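Afamin (Homo sapiens, PDB 5OKL) carries hydrophobic molecules such as vitamin E in body fluids and keeps lipidated Wnt proteins soluble and active. Local coordinates at residues V162-V167 / T183-V188; V213-Y218 / D240-Y245; L350-I355 / E382-S387. All coordinates share one frame; numbering follows the deposited sequence.

Contact 1. Residues V162-V167 / T183-V188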
ATOM      1  N   VAL A 162       3.136 -18.149 -10.059  1.00 65.36           N
ATOM      2  CA  VAL A 162       2.956 -19.586  -9.770  1.00 70.69           C
ATOM      3  C   VAL A 162       1.479 -19.901  -9.441  1.00 69.66           C
ATOM      4  O   VAL A 162       0.977 -20.937  -9.850  1.00 80.37           O
ATOM      5  CB  VAL A 162       3.896 -20.063  -8.626  1.00 72.27           C
ATOM      6  CG1 VAL A 162       3.532 -21.463  -8.133  1.00 78.44           C
ATOM      7  CG2 VAL A 162       5.352 -20.026  -9.080  1.00 75.69           C
ATOM      8  N   HIS A 163       0.802 -19.018  -8.705  1.00 62.98           N
ATOM      9  CA  HIS A 163      -0.638 -19.148  -8.450  1.00 65.95           C
ATOM     10  C   HIS A 163      -1.479 -18.920  -9.726  1.00 67.29           C
ATOM     11  O   HIS A 163      -2.584 -19.461  -9.853  1.00 60.75           O
ATOM     12  CB  HIS A 163      -1.126 -18.187  -7.356  1.00 65.25           C
ATOM     13  CG  HIS A 163      -0.588 -18.481  -5.993  1.00 70.69           C
ATOM     14  ND1 HIS A 163      -0.167 -19.736  -5.607  1.00 76.78           N
ATOM     15  CD2 HIS A 163      -0.409 -17.678  -4.918  1.00 75.30           C
ATOM     16  CE1 HIS A 163       0.247 -19.694  -4.354  1.00 80.61           C
ATOM     17  NE2 HIS A 163       0.105 -18.458  -3.910  1.00 78.45           N
ATOM     18  N   PHE A 164      -0.969 -18.106 -10.648  1.00 66.03           N
ATOM     19  CA  PHE A 164      -1.623 -17.898 -11.939  1.00 68.56           C
ATOM     20  C   PHE A 164      -1.488 -19.115 -12.873  1.00 72.61           C
ATOM     21  O   PHE A 164      -2.446 -19.492 -13.547  1.00 64.98           O
ATOM     22  CB  PHE A 164      -1.084 -16.635 -12.615  1.00 72.75           C
ATOM     23  CG  PHE A 164      -2.016 -16.058 -13.665  1.00 70.33           C
ATOM     24  CD1 PHE A 164      -3.200 -15.418 -13.293  1.00 64.09           C
ATOM     25  CD2 PHE A 164      -1.695 -16.133 -15.023  1.00 70.77           C
ATOM     26  CE1 PHE A 164      -4.046 -14.882 -14.249  1.00 66.88           C
ATOM     27  CE2 PHE A 164      -2.539 -15.591 -15.984  1.00 71.30           C
ATOM     28  CZ  PHE A 164      -3.714 -14.963 -15.597  1.00 69.55           C
ATOM     29  N   GLU A 165      -0.309 -19.731 -12.913  1.00 71.60           N
ATOM     30  CA  GLU A 165      -0.092 -20.966 -13.701  1.00 77.66           C
ATOM     31  C   GLU A 165      -1.045 -22.095 -13.280  1.00 72.47           C
ATOM     32  O   GLU A 165      -1.578 -22.805 -14.134  1.00 64.53           O
ATOM     33  CB  GLU A 165       1.367 -21.449 -13.609  1.00 78.75           C
ATOM     34  CG  GLU A 165       1.651 -22.743 -14.374  1.00 83.81           C
ATOM     35  CD  GLU A 165       3.136 -23.038 -14.588  1.00 94.87           C
ATOM     36  OE1 GLU A 165       3.517 -24.234 -14.584  1.00103.83           O
ATOM     37  OE2 GLU A 165       3.931 -22.088 -14.766  1.00 92.94           O
ATOM     38  N   GLU A 166      -1.250 -22.242 -11.974  1.00 70.16           N
ATOM     39  CA  GLU A 166      -2.181 -23.242 -11.432  1.00 74.11           C
ATOM     40  C   GLU A 166      -3.640 -22.915 -11.805  1.00 68.41           C
ATOM     41  O   GLU A 166      -4.381 -23.807 -12.216  1.00 66.17           O
ATOM     42  CB  GLU A 166      -2.027 -23.374  -9.905  1.00 80.39           C
ATOM     43  CG  GLU A 166      -0.668 -23.917  -9.455  1.00 92.05           C
ATOM     44  CD  GLU A 166      -0.377 -23.741  -7.958  1.00 94.47           C
ATOM     45  OE1 GLU A 166      -1.239 -23.234  -7.205  1.00101.22           O
ATOM     46  OE2 GLU A 166       0.737 -24.113  -7.528  1.00 88.29           O
ATOM     47  N   VAL A 167      -4.027 -21.640 -11.687  1.00 58.30           N
ATOM     48  CA  VAL A 167      -5.389 -21.190 -12.014  1.00 62.21           C
ATOM     49  C   VAL A 167      -5.677 -21.251 -13.521  1.00 65.92           C
ATOM     50  O   VAL A 167      -6.711 -21.789 -13.939  1.00 64.66           O
ATOM     51  CB  VAL A 167      -5.683 -19.771 -11.471  1.00 60.77           C
ATOM     52  CG1 VAL A 167      -6.986 -19.227 -12.025  1.00 67.90           C
ATOM     53  CG2 VAL A 167      -5.755 -19.765  -9.952  1.00 64.46           C
ATOM     54  N   THR A 183     -12.281 -14.553 -14.673  1.00 75.73           N
ATOM     55  CA  THR A 183     -12.829 -15.085 -13.428  1.00 80.49           C
ATOM     56  C   THR A 183     -11.774 -16.078 -12.878  1.00 78.91           C
ATOM     57  O   THR A 183     -10.943 -16.581 -13.620  1.00 98.45           O
ATOM     58  CB  THR A 183     -14.185 -15.796 -13.653  1.00 80.23           C
ATOM     59  OG1 THR A 183     -15.001 -15.008 -14.536  1.00 84.74           O
ATOM     60  CG2 THR A 183     -14.929 -16.027 -12.333  1.00 76.91           C
ATOM     61  N   ARG A 184     -11.810 -16.343 -11.590  1.00 65.29           N
ATOM     62  CA  ARG A 184     -10.788 -17.193 -10.912  1.00 67.64           C
ATOM     63  C   ARG A 184      -9.412 -16.529 -10.701  1.00 66.40           C
ATOM     64  O   ARG A 184      -8.690 -16.961  -9.799  1.00 66.33           O
ATOM     65  CB  ARG A 184     -10.603 -18.578 -11.570  1.00 65.35           C
ATOM     66  CG  ARG A 184     -11.872 -19.378 -11.746  1.00 69.89           C
ATOM     67  CD  ARG A 184     -11.544 -20.757 -12.292  1.00 67.26           C
ATOM     68  NE  ARG A 184     -12.757 -21.544 -12.517  1.00 67.78           N
ATOM     69  CZ  ARG A 184     -12.791 -22.772 -13.053  1.00 65.06           C
ATOM     70  NH1 ARG A 184     -11.671 -23.378 -13.424  1.00 60.55           N
ATOM     71  NH2 ARG A 184     -13.959 -23.392 -13.214  1.00 67.39           N
ATOM     72  N   ALA A 185      -9.056 -15.508 -11.492  1.00 62.70           N
ATOM     73  CA  ALA A 185      -7.854 -14.697 -11.245  1.00 63.83           C
ATOM     74  C   ALA A 185      -8.111 -13.503 -10.314  1.00 65.78           C
ATOM     75  O   ALA A 185      -7.158 -12.811  -9.926  1.00 64.14           O
ATOM     76  CB  ALA A 185      -7.253 -14.207 -12.556  1.00 63.73           C
ATOM     77  N   ILE A 186      -9.381 -13.261  -9.967  1.00 61.26           N
ATOM     78  CA  ILE A 186      -9.755 -12.182  -9.035  1.00 64.23           C
ATOM     79  C   ILE A 186      -9.152 -12.387  -7.621  1.00 58.36           C
ATOM     80  O   ILE A 186      -8.730 -11.416  -7.003  1.00 59.81           O
ATOM     81  CB  ILE A 186     -11.308 -11.962  -9.003  1.00 65.39           C
ATOM     82  CG1 ILE A 186     -11.795 -11.392 -10.343  1.00 68.95           C
ATOM     83  CG2 ILE A 186     -11.728 -11.042  -7.856  1.00 63.73           C
ATOM     84  CD1 ILE A 186     -13.294 -11.496 -10.575  1.00 68.43           C
ATOM     85  N   PRO A 187      -9.130 -13.633  -7.104  1.00 61.78           N
ATOM     86  CA  PRO A 187      -8.375 -13.922  -5.864  1.00 61.62           C
ATOM     87  C   PRO A 187      -6.845 -13.791  -5.970  1.00 60.64           C
ATOM     88  O   PRO A 187      -6.174 -13.514  -4.971  1.00 58.21           O
ATOM     89  CB  PRO A 187      -8.743 -15.376  -5.565  1.00 60.04           C
ATOM     90  CG  PRO A 187     -10.074 -15.563  -6.197  1.00 59.72           C
ATOM     91  CD  PRO A 187     -10.082 -14.718  -7.421  1.00 60.34           C
ATOM     92  N   VAL A 188      -6.297 -14.038  -7.160  1.00 61.91           N
ATOM     93  CA  VAL A 188      -4.863 -13.872  -7.414  1.00 59.95           C
ATOM     94  C   VAL A 188      -4.517 -12.369  -7.425  1.00 58.69           C
ATOM     95  O   VAL A 188      -3.556 -11.933  -6.772  1.00 59.31           O
ATOM     96  CB  VAL A 188      -4.453 -14.560  -8.733  1.00 60.18           C
ATOM     97  CG1 VAL A 188      -2.992 -14.285  -9.065  1.00 62.20           C
ATOM     98  CG2 VAL A 188      -4.718 -16.061  -8.646  1.00 64.37           C
TER
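Val167 meets Arg184 and Val188 where helix 154-169 of the first albumin domain packs against the turn that leads into helix 186-209, in the all-helical fold of the serum albumin family. The tight part is mostly methyl groups, one of which also rests against a backbone carbonyl. With CG1 anti to the backbone N (chi1 170°), Val167 sets that methyl 3.6 Å from the carbonyl O of Arg184, and leaves CG2 facing CG2 of Val188 at 4.1 Å. Branched, rigid valines suit such a seam, filling it at little conformational cost. Deeper in, Ala185 meets the Phe164 ring, which stacks on Phe141; the single methyl of alanine lets the ring come close. The other side is looser: the His163 side chain touches Val188 only distantly, through CB, and Arg184 uses just the foot of its side chain, the extended remainder running outward to where NH1 makes a weak hydrogen bond to Ser170 O. Cut back to an alanine, Val167 would probably leave a gap against the turn and take from Val188 CG2 its methyl partner. No hydrogen bond joins the segments, and at the ring's edge Phe164 CE1 lies 3.7 Å from Ala185 CB.

Contact 2. Residues V213-Y218 / D240-Y245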
ATOM      1  N   VAL A 213      11.807   5.108  11.192  1.00 50.21           N
ATOM      2  CA  VAL A 213      10.381   4.769  11.239  1.00 43.75           C
ATOM      3  C   VAL A 213      10.116   3.346  10.712  1.00 42.50           C
ATOM      4  O   VAL A 213       9.289   2.633  11.269  1.00 46.66           O
ATOM      5  CB  VAL A 213       9.508   5.850  10.547  1.00 50.39           C
ATOM      6  CG1 VAL A 213       8.076   5.374  10.350  1.00 54.27           C
ATOM      7  CG2 VAL A 213       9.487   7.107  11.411  1.00 53.77           C
ATOM      8  N   VAL A 214      10.820   2.915   9.669  1.00 43.27           N
ATOM      9  CA  VAL A 214      10.676   1.515   9.203  1.00 43.20           C
ATOM     10  C   VAL A 214      11.080   0.537  10.313  1.00 46.08           C
ATOM     11  O   VAL A 214      10.444  -0.518  10.467  1.00 48.68           O
ATOM     12  CB  VAL A 214      11.501   1.206   7.925  1.00 43.68           C
ATOM     13  CG1 VAL A 214      11.476  -0.289   7.567  1.00 43.51           C
ATOM     14  CG2 VAL A 214      11.008   2.033   6.759  1.00 47.68           C
ATOM     15  N   HIS A 215      12.137   0.871  11.073  1.00 40.56           N
ATOM     16  CA  HIS A 215      12.571  -0.001  12.158  1.00 42.03           C
ATOM     17  C   HIS A 215      11.426  -0.143  13.174  1.00 39.72           C
ATOM     18  O   HIS A 215      11.050  -1.258  13.521  1.00 39.46           O
ATOM     19  CB  HIS A 215      13.852   0.499  12.850  1.00 43.41           C
ATOM     20  CG  HIS A 215      15.109   0.179  12.097  1.00 46.71           C
ATOM     21  ND1 HIS A 215      15.460   0.811  10.923  1.00 43.95           N
ATOM     22  CD2 HIS A 215      16.123  -0.677  12.377  1.00 48.89           C
ATOM     23  CE1 HIS A 215      16.625   0.348  10.506  1.00 46.71           C
ATOM     24  NE2 HIS A 215      17.045  -0.561  11.364  1.00 45.55           N
ATOM     25  N   PHE A 216      10.845   0.981  13.585  1.00 35.32           N
ATOM     26  CA  PHE A 216       9.788   0.946  14.584  1.00 41.01           C
ATOM     27  C   PHE A 216       8.497   0.269  14.116  1.00 39.07           C
ATOM     28  O   PHE A 216       7.837  -0.401  14.922  1.00 36.60           O
ATOM     29  CB  PHE A 216       9.540   2.339  15.204  1.00 43.56           C
ATOM     30  CG  PHE A 216      10.527   2.658  16.283  1.00 42.25           C
ATOM     31  CD1 PHE A 216      11.803   3.081  15.957  1.00 45.83           C
ATOM     32  CD2 PHE A 216      10.214   2.441  17.614  1.00 43.84           C
ATOM     33  CE1 PHE A 216      12.754   3.326  16.936  1.00 45.85           C
ATOM     34  CE2 PHE A 216      11.153   2.682  18.601  1.00 45.35           C
ATOM     35  CZ  PHE A 216      12.422   3.137  18.271  1.00 45.10           C
ATOM     36  N   ILE A 217       8.182   0.387  12.821  1.00 36.86           N
ATOM     37  CA  ILE A 217       7.101  -0.383  12.225  1.00 37.03           C
ATOM     38  C   ILE A 217       7.378  -1.864  12.370  1.00 36.05           C
ATOM     39  O   ILE A 217       6.475  -2.641  12.754  1.00 35.72           O
ATOM     40  CB  ILE A 217       6.876  -0.045  10.720  1.00 35.42           C
ATOM     41  CG1 ILE A 217       6.247   1.337  10.589  1.00 38.26           C
ATOM     42  CG2 ILE A 217       5.968  -1.071  10.042  1.00 34.45           C
ATOM     43  CD1 ILE A 217       6.291   1.898   9.185  1.00 39.76           C
ATOM     44  N   TYR A 218       8.600  -2.279  12.069  1.00 35.31           N
ATOM     45  CA  TYR A 218       8.870  -3.722  12.136  1.00 42.72           C
ATOM     46  C   TYR A 218       9.080  -4.287  13.543  1.00 36.87           C
ATOM     47  O   TYR A 218       8.714  -5.427  13.785  1.00 37.74           O
ATOM     48  CB  TYR A 218       9.901  -4.174  11.099  1.00 43.06           C
ATOM     49  CG  TYR A 218       9.162  -4.510   9.837  1.00 45.91           C
ATOM     50  CD1 TYR A 218       8.561  -5.757   9.672  1.00 46.38           C
ATOM     51  CD2 TYR A 218       8.999  -3.558   8.831  1.00 48.35           C
ATOM     52  CE1 TYR A 218       7.841  -6.057   8.521  1.00 48.40           C
ATOM     53  CE2 TYR A 218       8.272  -3.837   7.693  1.00 50.65           C
ATOM     54  CZ  TYR A 218       7.690  -5.082   7.534  1.00 51.82           C
ATOM     55  OH  TYR A 218       6.965  -5.342   6.379  1.00 52.26           O
ATOM     56  N   ASP A 240      17.638  -7.060   9.599  1.00 40.40           N
ATOM     57  CA  ASP A 240      17.563  -7.790   8.341  1.00 42.02           C
ATOM     58  C   ASP A 240      16.374  -7.317   7.476  1.00 40.27           C
ATOM     59  O   ASP A 240      16.519  -7.131   6.273  1.00 40.53           O
ATOM     60  CB  ASP A 240      17.416  -9.296   8.584  1.00 47.44           C
ATOM     61  CG  ASP A 240      18.664  -9.941   9.158  1.00 55.28           C
ATOM     62  OD1 ASP A 240      19.777  -9.359   9.039  1.00 56.38           O
ATOM     63  OD2 ASP A 240      18.505 -11.062   9.722  1.00 64.95           O
ATOM     64  N   VAL A 241      15.221  -7.123   8.096  1.00 38.48           N
ATOM     65  CA  VAL A 241      14.016  -6.704   7.371  1.00 39.48           C
ATOM     66  C   VAL A 241      14.198  -5.291   6.845  1.00 42.28           C
ATOM     67  O   VAL A 241      13.887  -5.017   5.683  1.00 42.50           O
ATOM     68  CB  VAL A 241      12.750  -6.816   8.250  1.00 42.42           C
ATOM     69  CG1 VAL A 241      11.536  -6.188   7.557  1.00 41.68           C
ATOM     70  CG2 VAL A 241      12.483  -8.289   8.600  1.00 41.79           C
ATOM     71  N   SER A 242      14.738  -4.409   7.690  1.00 43.82           N
ATOM     72  CA  SER A 242      15.046  -3.029   7.278  1.00 49.66           C
ATOM     73  C   SER A 242      15.940  -2.961   6.039  1.00 48.49           C
ATOM     74  O   SER A 242      15.669  -2.181   5.123  1.00 47.11           O
ATOM     75  CB  SER A 242      15.694  -2.249   8.414  1.00 55.21           C
ATOM     76  OG  SER A 242      14.809  -2.190   9.521  1.00 74.72           O
ATOM     77  N   SER A 243      17.003  -3.764   6.018  1.00 46.32           N
ATOM     78  CA  SER A 243      17.895  -3.822   4.856  0.58 50.01           C
ATOM     79  C   SER A 243      17.189  -4.409   3.623  1.00 49.31           C
ATOM     80  O   SER A 243      17.443  -3.992   2.502  1.00 53.57           O
ATOM     81  CB  SER A 243      19.162  -4.631   5.173  0.58 52.68           C
ATOM     82  OG  SER A 243      18.853  -5.984   5.452  0.58 56.92           O
ATOM     83  N   ASN A 244      16.309  -5.381   3.846  1.00 47.01           N
ATOM     84  CA  ASN A 244      15.471  -5.937   2.787  1.00 47.88           C
ATOM     85  C   ASN A 244      14.674  -4.783   2.126  1.00 52.37           C
ATOM     86  O   ASN A 244      14.701  -4.628   0.892  1.00 49.82           O
ATOM     87  CB  ASN A 244      14.559  -7.038   3.368  1.00 47.81           C
ATOM     88  CG  ASN A 244      13.813  -7.862   2.295  1.00 56.35           C
ATOM     89  OD1 ASN A 244      14.165  -7.883   1.117  1.00 60.78           O
ATOM     90  ND2 ASN A 244      12.788  -8.574   2.731  1.00 59.78           N
ATOM     91  N   TYR A 245      14.031  -3.945   2.952  1.00 49.78           N
ATOM     92  CA  TYR A 245      13.255  -2.798   2.446  1.00 51.51           C
ATOM     93  C   TYR A 245      14.086  -1.733   1.697  1.00 48.67           C
ATOM     94  O   TYR A 245      13.618  -1.208   0.699  1.00 45.76           O
ATOM     95  CB  TYR A 245      12.385  -2.157   3.550  1.00 51.10           C
ATOM     96  CG  TYR A 245      11.056  -2.860   3.712  1.00 51.26           C
ATOM     97  CD1 TYR A 245       9.971  -2.495   2.936  1.00 49.74           C
ATOM     98  CD2 TYR A 245      10.892  -3.911   4.607  1.00 47.49           C
ATOM     99  CE1 TYR A 245       8.759  -3.128   3.065  1.00 45.66           C
ATOM    100  CE2 TYR A 245       9.681  -4.552   4.735  1.00 49.63           C
ATOM    101  CZ  TYR A 245       8.621  -4.151   3.940  1.00 48.94           C
ATOM    102  OH  TYR A 245       7.389  -4.737   4.000  1.00 60.06           O
TER
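Tyr218 and Tyr245, from neighbouring helices, cross at about a right angle, and their hydroxyls join in a very short hydrogen bond, OH to OH 2.5 Å. Tyr218 OH arrives at the edge of the Tyr245 ring, near its plane. The ring planes are inclined at 40°, an oblique pairing in which CE2 of Tyr218 lies 3.4 Å from CE2 of Tyr245. Phe153 meets the Tyr245 ring as well. Val241 packs on Tyr218: its CG1 sits squarely over one face of the ring, 3.6 Å from the centroid, a CH-pi contact that a flat ring and a compact methyl make well. His215 has CG anti to the carbonyl carbon (chi1 -80°), which brings its ring over Ser242, whose CB approaches the ring centroid to 3.8 Å while OG is beneath the same face. The stronger polar partners lie outside: Ser242 OG bonds to Val238 O and His215 ND1 to Thr211 O. Serine is small enough to admit the imidazole where the backbones come nearest, with the CA atoms of His215 and Ser242 6.3 Å apart. Helices 211-225 and 231-250 thus pack at a steep antiparallel slant, part of the helical bundle that forms the hydrophobic-ligand pocket of the second albumin domain.

Contact 3. Residues L350-I355 / E382-S387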
ATOM      1  N   LEU A 350       2.257   2.582  17.315  1.00 37.94           N
ATOM      2  CA  LEU A 350       3.224   3.649  17.058  1.00 38.73           C
ATOM      3  C   LEU A 350       2.800   4.965  17.679  1.00 41.33           C
ATOM      4  O   LEU A 350       3.653   5.729  18.132  1.00 44.42           O
ATOM      5  CB  LEU A 350       3.480   3.826  15.552  1.00 45.11           C
ATOM      6  CG  LEU A 350       4.133   2.618  14.846  1.00 47.62           C
ATOM      7  CD1 LEU A 350       4.576   2.950  13.446  1.00 47.80           C
ATOM      8  CD2 LEU A 350       5.294   2.020  15.625  1.00 52.35           C
ATOM      9  N   ARG A 351       1.495   5.237  17.713  1.00 42.10           N
ATOM     10  CA  ARG A 351       0.973   6.415  18.416  1.00 41.57           C
ATOM     11  C   ARG A 351       1.277   6.309  19.894  1.00 37.67           C
ATOM     12  O   ARG A 351       1.648   7.293  20.526  1.00 41.77           O
ATOM     13  CB  ARG A 351      -0.541   6.571  18.227  1.00 44.40           C
ATOM     14  CG  ARG A 351      -0.945   7.127  16.869  1.00 47.72           C
ATOM     15  CD  ARG A 351      -2.455   7.394  16.742  1.00 48.99           C
ATOM     16  NE  ARG A 351      -3.298   6.225  16.506  1.00 51.82           N
ATOM     17  CZ  ARG A 351      -3.646   5.744  15.306  1.00 50.31           C
ATOM     18  NH1 ARG A 351      -3.196   6.305  14.184  1.00 52.72           N
ATOM     19  NH2 ARG A 351      -4.456   4.688  15.234  1.00 51.38           N
ATOM     20  N   ILE A 352       1.117   5.115  20.445  1.00 37.77           N
ATOM     21  CA  ILE A 352       1.416   4.865  21.873  1.00 38.22           C
ATOM     22  C   ILE A 352       2.906   5.090  22.206  1.00 36.43           C
ATOM     23  O   ILE A 352       3.226   5.702  23.227  1.00 39.75           O
ATOM     24  CB  ILE A 352       0.899   3.471  22.304  1.00 37.82           C
ATOM     25  CG1 ILE A 352      -0.634   3.527  22.378  1.00 41.91           C
ATOM     26  CG2 ILE A 352       1.481   3.040  23.648  1.00 36.85           C
ATOM     27  CD1 ILE A 352      -1.319   2.179  22.501  1.00 44.94           C
ATOM     28  N   VAL A 353       3.794   4.625  21.329  1.00 38.85           N
ATOM     29  CA  VAL A 353       5.250   4.855  21.446  1.00 39.71           C
ATOM     30  C   VAL A 353       5.539   6.355  21.500  1.00 42.28           C
ATOM     31  O   VAL A 353       6.251   6.837  22.385  1.00 40.65           O
ATOM     32  CB  VAL A 353       6.031   4.191  20.274  1.00 40.43           C
ATOM     33  CG1 VAL A 353       7.495   4.628  20.235  1.00 41.14           C
ATOM     34  CG2 VAL A 353       5.979   2.675  20.395  1.00 39.90           C
ATOM     35  N   GLN A 354       4.953   7.099  20.569  1.00 42.01           N
ATOM     36  CA  GLN A 354       5.164   8.539  20.501  1.00 42.26           C
ATOM     37  C   GLN A 354       4.621   9.290  21.712  1.00 44.81           C
ATOM     38  O   GLN A 354       5.262  10.239  22.191  1.00 47.62           O
ATOM     39  CB  GLN A 354       4.560   9.078  19.197  1.00 44.50           C
ATOM     40  CG  GLN A 354       4.954  10.498  18.830  1.00 53.80           C
ATOM     41  CD  GLN A 354       6.450  10.724  18.831  1.00 61.49           C
ATOM     42  OE1 GLN A 354       7.211   9.884  18.349  1.00 77.05           O
ATOM     43  NE2 GLN A 354       6.886  11.854  19.394  1.00 64.12           N
ATOM     44  N   ILE A 355       3.438   8.885  22.196  1.00 44.06           N
ATOM     45  CA  ILE A 355       2.863   9.429  23.427  1.00 45.24           C
ATOM     46  C   ILE A 355       3.804   9.157  24.630  1.00 45.46           C
ATOM     47  O   ILE A 355       4.032  10.035  25.468  1.00 45.88           O
ATOM     48  CB  ILE A 355       1.456   8.836  23.689  1.00 51.31           C
ATOM     49  CG1 ILE A 355       0.438   9.379  22.678  1.00 51.08           C
ATOM     50  CG2 ILE A 355       0.965   9.153  25.096  1.00 48.72           C
ATOM     51  CD1 ILE A 355      -0.768   8.472  22.504  1.00 51.62           C
ATOM     52  N   GLU A 382      -6.557   5.687  27.357  1.00 55.57           N
ATOM     53  CA  GLU A 382      -7.366   6.791  26.840  1.00 59.80           C
ATOM     54  C   GLU A 382      -7.386   6.860  25.309  1.00 62.53           C
ATOM     55  O   GLU A 382      -8.472   6.948  24.714  1.00 52.91           O
ATOM     56  CB  GLU A 382      -6.894   8.131  27.433  1.00 68.81           C
ATOM     57  CG  GLU A 382      -7.543   9.378  26.818  1.00 76.82           C
ATOM     58  CD  GLU A 382      -7.511  10.604  27.724  1.00 86.93           C
ATOM     59  OE1 GLU A 382      -6.692  10.667  28.676  1.00 85.18           O
ATOM     60  OE2 GLU A 382      -8.333  11.514  27.471  1.00 90.41           O
ATOM     61  N   THR A 383      -6.215   6.810  24.664  1.00 57.23           N
ATOM     62  CA  THR A 383      -6.172   6.950  23.205  1.00 57.53           C
ATOM     63  C   THR A 383      -6.719   5.692  22.520  1.00 50.80           C
ATOM     64  O   THR A 383      -7.430   5.782  21.525  1.00 49.63           O
ATOM     65  CB  THR A 383      -4.749   7.284  22.662  1.00 65.38           C
ATOM     66  OG1 THR A 383      -3.887   6.149  22.815  1.00 65.99           O
ATOM     67  CG2 THR A 383      -4.149   8.489  23.390  1.00 66.55           C
ATOM     68  N   THR A 384      -6.387   4.527  23.060  1.00 46.58           N
ATOM     69  CA  THR A 384      -6.906   3.266  22.539  1.00 51.59           C
ATOM     70  C   THR A 384      -8.453   3.210  22.584  1.00 53.72           C
ATOM     71  O   THR A 384      -9.084   2.790  21.599  1.00 49.98           O
ATOM     72  CB  THR A 384      -6.289   2.087  23.317  1.00 57.63           C
ATOM     73  OG1 THR A 384      -4.866   2.112  23.119  1.00 66.52           O
ATOM     74  CG2 THR A 384      -6.840   0.755  22.863  1.00 58.21           C
ATOM     75  N   GLU A 385      -9.037   3.646  23.711  1.00 52.01           N
ATOM     76  CA  GLU A 385     -10.501   3.703  23.864  1.00 62.18           C
ATOM     77  C   GLU A 385     -11.151   4.661  22.888  1.00 52.66           C
ATOM     78  O   GLU A 385     -12.135   4.298  22.243  1.00 55.73           O
ATOM     79  CB  GLU A 385     -10.928   4.052  25.305  1.00 67.96           C
ATOM     80  CG  GLU A 385     -11.099   2.835  26.203  1.00 78.45           C
ATOM     81  CD  GLU A 385     -12.110   1.836  25.652  1.00 85.85           C
ATOM     82  OE1 GLU A 385     -13.205   2.271  25.231  1.00 87.99           O
ATOM     83  OE2 GLU A 385     -11.794   0.625  25.621  1.00 95.10           O
ATOM     84  N   LYS A 386     -10.583   5.861  22.754  1.00 56.14           N
ATOM     85  CA  LYS A 386     -11.044   6.822  21.735  1.00 64.65           C
ATOM     86  C   LYS A 386     -11.032   6.235  20.326  1.00 60.46           C
ATOM     87  O   LYS A 386     -11.976   6.455  19.568  1.00 58.73           O
ATOM     88  CB  LYS A 386     -10.206   8.106  21.732  1.00 72.11           C
ATOM     89  CG  LYS A 386     -10.465   9.055  22.896  1.00 83.63           C
ATOM     90  CD  LYS A 386      -9.416  10.161  22.938  1.00 88.26           C
ATOM     91  CE  LYS A 386      -9.658  11.134  24.084  1.00 87.90           C
ATOM     92  NZ  LYS A 386     -10.892  11.938  23.875  1.00 89.32           N
ATOM     93  N   SER A 387      -9.972   5.499  19.981  1.00 52.97           N
ATOM     94  CA  SER A 387      -9.833   4.934  18.635  1.00 50.91           C
ATOM     95  C   SER A 387     -10.805   3.786  18.410  1.00 49.98           C
ATOM     96  O   SER A 387     -11.400   3.674  17.324  1.00 51.49           O
ATOM     97  CB  SER A 387      -8.391   4.455  18.361  1.00 53.50           C
ATOM     98  OG  SER A 387      -7.511   5.525  18.162  1.00 53.14           O
TER
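Thr383 and Ile355 meet end on, the methyl CG2 of the threonine 3.5 Å from CD1 of the isoleucine, a snug fit for two methyls. Thr383 holds OG1 between its backbone N and carbonyl carbon (chi1 70°), a rotamer that sends CG2 to the backbone-N side. The residue therefore serves two ends, a methyl for the isoleucine and a hydroxyl for polar partners; it is also the third residue of the Asn-X-Thr sequon whose asparagine, Asn381, carries an N-linked glycan. Thr384 comes next, its OG1 on the backbone-N side and 3.6 Å from CD1 of Ile352, which extends its CG1-CD1 arm to get there. The hydroxyls of both threonines are hydrogen-bonded to Phe380 O, in the preceding turn of their own helix, and that of Thr383 also to Glu348 OE2, so each can lie beside a methyl without forgoing a polar partner. Both threonines belong to helix 376-417, the long helix that bridges the second and third albumin domains; helix 346-363 packs near its beginning, the local axes 10.9 Å apart and running nearly antiparallel at 149°. A turn on from Thr383, Ser387 brings OG to 4.3 Å from NH2 of Arg351. The two are linked through Glu348: its OE1 hydrogen-bonds to Ser387 OG and forms a salt bridge with Arg351 NH2, which pairs with Asp451 too, while Arg351 NH1 bonds to Ala483 O.

Overall arrangement
Following the chain from the N terminus, contact 1 closes a loop of 15 residues between helix 154-169 and the start of helix 186-209, the helix that leads from the first albumin domain into the second. Helix 211-225 follows directly, where contact 2 opens; its loop of 21 residues returns on helix 231-250 inside the pocket region. Contact 3 closes the last of the three, of 26 residues, where the second albumin domain meets the third on helix 376-417. The loops follow in series, none nesting or crossing. Contacts 1 and 3 lie on opposite sides of the chain's centre, their nearest atoms about 26 Å apart, whereas contacts 2 and 3 touch, Leu350 packing on the backbone O of Phe216 and on Ile217.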